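Local coordinates for phosphate-specific transport system accessory protein PhoU homolog (Pseudomonas aeruginosa, PDB 4Q25) that probably takes part in regulating phosphate uptake, as a homodimeric accessory protein of the phosphate-specific transport system, at residues F151-D163 with G205-V219. Sequence-based numbering, arbitrary orientation.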
# COMPACT_ATOMS: atom_id res chain seq x y z
N PHE A 151 14.46 -20.15 5.75
CA PHE A 151 13.57 -20.42 6.87
C PHE A 151 14.20 -19.93 8.16
O PHE A 151 14.08 -20.58 9.21
CB PHE A 151 13.30 -21.94 6.98
CG PHE A 151 12.97 -22.59 5.67
CD1 PHE A 151 11.66 -22.60 5.20
CD2 PHE A 151 13.96 -23.17 4.90
CE1 PHE A 151 11.35 -23.18 3.99
CE2 PHE A 151 13.65 -23.76 3.69
CZ PHE A 151 12.35 -23.76 3.23
N ASP A 152 14.86 -18.78 8.09
CA ASP A 152 15.64 -18.25 9.20
C ASP A 152 14.86 -17.15 9.92
O ASP A 152 14.97 -15.96 9.59
CB ASP A 152 16.97 -17.74 8.63
CG ASP A 152 17.91 -17.23 9.69
OD1 ASP A 152 17.44 -16.83 10.79
OD2 ASP A 152 19.13 -17.20 9.39
N ALA A 153 14.07 -17.55 10.90
CA ALA A 153 13.24 -16.61 11.63
C ALA A 153 14.01 -15.75 12.62
O ALA A 153 13.43 -14.85 13.23
CB ALA A 153 12.09 -17.32 12.33
N ASP A 154 15.31 -16.00 12.77
CA ASP A 154 16.17 -15.15 13.61
C ASP A 154 16.48 -13.87 12.83
O ASP A 154 16.22 -12.79 13.31
CB ASP A 154 17.50 -15.85 13.97
CG ASP A 154 17.33 -17.32 14.34
OD1 ASP A 154 16.31 -17.65 14.99
OD2 ASP A 154 18.21 -18.13 13.97
N LEU A 155 17.03 -14.02 11.63
CA LEU A 155 17.30 -12.90 10.75
C LEU A 155 16.03 -12.07 10.55
O LEU A 155 16.03 -10.85 10.72
CB LEU A 155 17.78 -13.41 9.39
CG LEU A 155 18.15 -12.32 8.40
CD1 LEU A 155 19.05 -11.27 9.05
CD2 LEU A 155 18.83 -12.92 7.17
N ALA A 156 14.95 -12.78 10.25
CA ALA A 156 13.66 -12.18 9.99
C ALA A 156 13.25 -11.29 11.11
O ALA A 156 12.71 -10.19 10.87
CB ALA A 156 12.60 -13.26 9.78
N LEU A 157 13.49 -11.75 12.34
CA LEU A 157 13.08 -10.97 13.50
C LEU A 157 13.79 -9.62 13.54
O LEU A 157 13.17 -8.60 13.85
CB LEU A 157 13.34 -11.73 14.82
CG LEU A 157 13.10 -10.95 16.12
CD1 LEU A 157 11.74 -10.26 16.12
CD2 LEU A 157 13.25 -11.84 17.35
N SER A 158 15.09 -9.63 13.23
CA SER A 158 15.89 -8.41 13.32
C SER A 158 15.50 -7.39 12.23
O SER A 158 15.42 -6.19 12.50
CB SER A 158 17.36 -8.75 13.23
OG SER A 158 17.53 -9.67 12.18
N VAL A 159 15.23 -7.89 11.03
CA VAL A 159 14.61 -7.09 9.97
C VAL A 159 13.41 -6.34 10.51
O VAL A 159 13.36 -5.08 10.53
CB VAL A 159 14.19 -7.94 8.78
CG1 VAL A 159 13.34 -7.13 7.81
CG2 VAL A 159 15.41 -8.49 8.07
N ALA A 160 12.44 -7.10 11.00
CA ALA A 160 11.23 -6.50 11.55
C ALA A 160 11.53 -5.46 12.63
O ALA A 160 10.88 -4.42 12.72
CB ALA A 160 10.32 -7.58 12.11
N GLN A 161 12.54 -5.75 13.46
CA GLN A 161 12.93 -4.82 14.51
C GLN A 161 13.61 -3.58 13.96
O GLN A 161 13.48 -2.50 14.52
CB GLN A 161 13.89 -5.50 15.49
CG GLN A 161 13.23 -6.48 16.45
CD GLN A 161 14.25 -7.37 17.14
OE1 GLN A 161 15.41 -7.46 16.72
NE2 GLN A 161 13.83 -8.07 18.20
N TYR A 162 14.36 -3.74 12.88
CA TYR A 162 15.08 -2.60 12.31
C TYR A 162 14.15 -1.57 11.67
O TYR A 162 14.57 -0.45 11.40
CB TYR A 162 16.10 -3.05 11.28
CG TYR A 162 17.20 -2.03 11.08
CD1 TYR A 162 18.21 -1.87 12.03
CD2 TYR A 162 17.25 -1.24 9.93
CE1 TYR A 162 19.22 -0.94 11.86
CE2 TYR A 162 18.27 -0.32 9.74
CZ TYR A 162 19.25 -0.18 10.71
OH TYR A 162 20.27 0.73 10.52
N ASP A 163 12.89 -1.96 11.42
CA ASP A 163 11.92 -1.08 10.81
C ASP A 163 11.62 0.07 11.72
O ASP A 163 11.32 1.15 11.26
CB ASP A 163 10.62 -1.81 10.46
CG ASP A 163 9.74 -1.01 9.52
OD1 ASP A 163 10.29 -0.36 8.63
OD2 ASP A 163 8.51 -1.02 9.66
N GLY A 205 10.44 -0.31 3.47
CA GLY A 205 10.87 -0.94 4.69
C GLY A 205 9.74 -1.55 5.48
O GLY A 205 9.91 -2.60 6.07
N ASP A 206 8.58 -0.88 5.52
CA ASP A 206 7.39 -1.48 6.12
C ASP A 206 7.05 -2.81 5.45
O ASP A 206 6.76 -3.76 6.14
CB ASP A 206 6.19 -0.54 6.06
CG ASP A 206 6.37 0.69 6.90
OD1 ASP A 206 7.38 0.80 7.64
OD2 ASP A 206 5.50 1.56 6.76
N HIS A 207 7.12 -2.88 4.11
CA HIS A 207 6.82 -4.14 3.41
C HIS A 207 7.89 -5.25 3.58
O HIS A 207 7.58 -6.44 3.58
CB HIS A 207 6.56 -3.89 1.93
CG HIS A 207 5.29 -3.15 1.66
ND1 HIS A 207 4.06 -3.77 1.72
CD2 HIS A 207 5.05 -1.87 1.29
CE1 HIS A 207 3.12 -2.88 1.42
NE2 HIS A 207 3.71 -1.72 1.19
N ALA A 208 9.14 -4.87 3.68
CA ALA A 208 10.18 -5.83 4.01
C ALA A 208 9.90 -6.45 5.37
O ALA A 208 10.06 -7.64 5.55
CB ALA A 208 11.54 -5.15 4.04
N ARG A 209 9.49 -5.62 6.32
CA ARG A 209 9.10 -6.03 7.65
C ARG A 209 7.95 -6.99 7.61
O ARG A 209 7.99 -8.01 8.27
CB ARG A 209 8.75 -4.82 8.51
CG ARG A 209 8.30 -5.12 9.92
CD ARG A 209 6.82 -4.87 10.11
NE ARG A 209 6.54 -3.47 10.41
CZ ARG A 209 5.64 -2.71 9.78
NH1 ARG A 209 4.90 -3.20 8.78
NH2 ARG A 209 5.49 -1.44 10.15
N ASN A 210 6.91 -6.68 6.82
CA ASN A 210 5.78 -7.61 6.66
C ASN A 210 6.23 -8.97 6.13
O ASN A 210 5.77 -10.00 6.62
CB ASN A 210 4.70 -7.07 5.73
CG ASN A 210 4.08 -5.78 6.24
OD1 ASN A 210 4.12 -5.48 7.42
ND2 ASN A 210 3.50 -5.03 5.33
N ILE A 211 7.10 -8.98 5.13
CA ILE A 211 7.56 -10.25 4.56
C ILE A 211 8.38 -11.04 5.58
O ILE A 211 8.40 -12.26 5.55
CB ILE A 211 8.42 -10.05 3.32
CG1 ILE A 211 7.57 -9.47 2.20
CG2 ILE A 211 9.06 -11.35 2.89
CD1 ILE A 211 8.40 -8.89 1.08
N ALA A 212 9.06 -10.31 6.47
CA ALA A 212 9.83 -10.94 7.55
C ALA A 212 8.88 -11.62 8.53
O ALA A 212 9.12 -12.76 8.95
CB ALA A 212 10.70 -9.91 8.26
N GLU A 213 7.80 -10.93 8.87
CA GLU A 213 6.82 -11.43 9.81
C GLU A 213 6.12 -12.67 9.26
O GLU A 213 5.74 -13.57 10.01
CB GLU A 213 5.84 -10.33 10.19
CG GLU A 213 6.42 -9.38 11.24
CD GLU A 213 5.62 -8.09 11.46
OE1 GLU A 213 4.75 -7.69 10.65
OE2 GLU A 213 5.88 -7.44 12.49
N LEU A 214 5.99 -12.73 7.94
CA LEU A 214 5.43 -13.91 7.29
C LEU A 214 6.38 -15.09 7.42
O LEU A 214 5.94 -16.24 7.52
CB LEU A 214 5.12 -13.64 5.82
CG LEU A 214 3.96 -12.66 5.57
CD1 LEU A 214 3.93 -12.16 4.14
CD2 LEU A 214 2.63 -13.30 5.90
N VAL A 215 7.68 -14.82 7.39
CA VAL A 215 8.70 -15.86 7.54
C VAL A 215 8.70 -16.39 8.97
O VAL A 215 8.96 -17.57 9.21
CB VAL A 215 10.11 -15.35 7.14
CG1 VAL A 215 11.18 -16.41 7.42
CG2 VAL A 215 10.13 -14.99 5.65
N ILE A 216 8.38 -15.53 9.92
CA ILE A 216 8.27 -15.93 11.30
C ILE A 216 7.11 -16.91 11.44
O ILE A 216 7.27 -18.03 11.95
CB ILE A 216 8.07 -14.69 12.20
CG1 ILE A 216 9.40 -13.97 12.38
CG2 ILE A 216 7.51 -15.10 13.55
CD1 ILE A 216 9.29 -12.59 13.00
N TYR A 217 5.94 -16.47 10.97
CA TYR A 217 4.73 -17.28 10.97
C TYR A 217 4.98 -18.62 10.29
O TYR A 217 4.62 -19.65 10.81
CB TYR A 217 3.56 -16.51 10.31
CG TYR A 217 2.48 -17.35 9.70
CD1 TYR A 217 1.39 -17.79 10.45
CD2 TYR A 217 2.54 -17.70 8.35
CE1 TYR A 217 0.39 -18.57 9.87
CE2 TYR A 217 1.55 -18.48 7.77
CZ TYR A 217 0.48 -18.90 8.52
OH TYR A 217 -0.49 -19.68 7.93
N LEU A 218 5.62 -18.57 9.14
CA LEU A 218 6.03 -19.77 8.42
C LEU A 218 6.84 -20.72 9.31
O LEU A 218 6.54 -21.92 9.37
CB LEU A 218 6.85 -19.38 7.19
CG LEU A 218 7.18 -20.37 6.07
CD1 LEU A 218 8.06 -19.68 5.04
CD2 LEU A 218 7.89 -21.63 6.56
N VAL A 219 7.86 -20.18 9.98
CA VAL A 219 8.80 -21.02 10.71
C VAL A 219 8.26 -21.40 12.09
O VAL A 219 8.03 -22.56 12.35
CB VAL A 219 10.21 -20.38 10.78
CG1 VAL A 219 11.12 -21.13 11.75
CG2 VAL A 219 10.85 -20.35 9.40
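Asp163 OD2 lies 3.1 Å from Arg209 NH2 in a salt bridge within an antiparallel helix pair of the second PhoU-family three-helix bundle. The oxygen sits over a face of the guanidinium, where no N-H points, so attraction of charge joins them; the carboxylate and guanidinium planes stand 82° apart. Arg209 CG, set opposite the backbone N (chi1 179°), lies 3.6 Å from Ala160 CA; bends at chi2 and chi3 then bring the guanidinium to Asp163. In the guanidinium plane, NH1 donates to Asn210 OD1 at 2.8 Å, helping to hold the group's orientation. Asp206 OD1 is only 2.9 Å from Asp163 OD2, and Asp167 adds further negative charge; the arginine would partly offset this crowding. Beyond the charges the axes approach to 8.2 Å, a closeness allowed by small residues: Ala156 CB meets Ala212 CB, while Val159 CG1 packs against that same methyl. Helix 127-149 completes the bundle, touching Val159 and Val215. Toward the start of helix 153-183, Ala153 CB rests on Val219 CB, and Asp152 OD1 caps the helix by accepting from Leu155 N, while its OD2 pairs with Arg150 in a salt bridge. Past this cap, the edge of the Phe151 ring brings CD1 to 4.1 Å from Leu218 CD2.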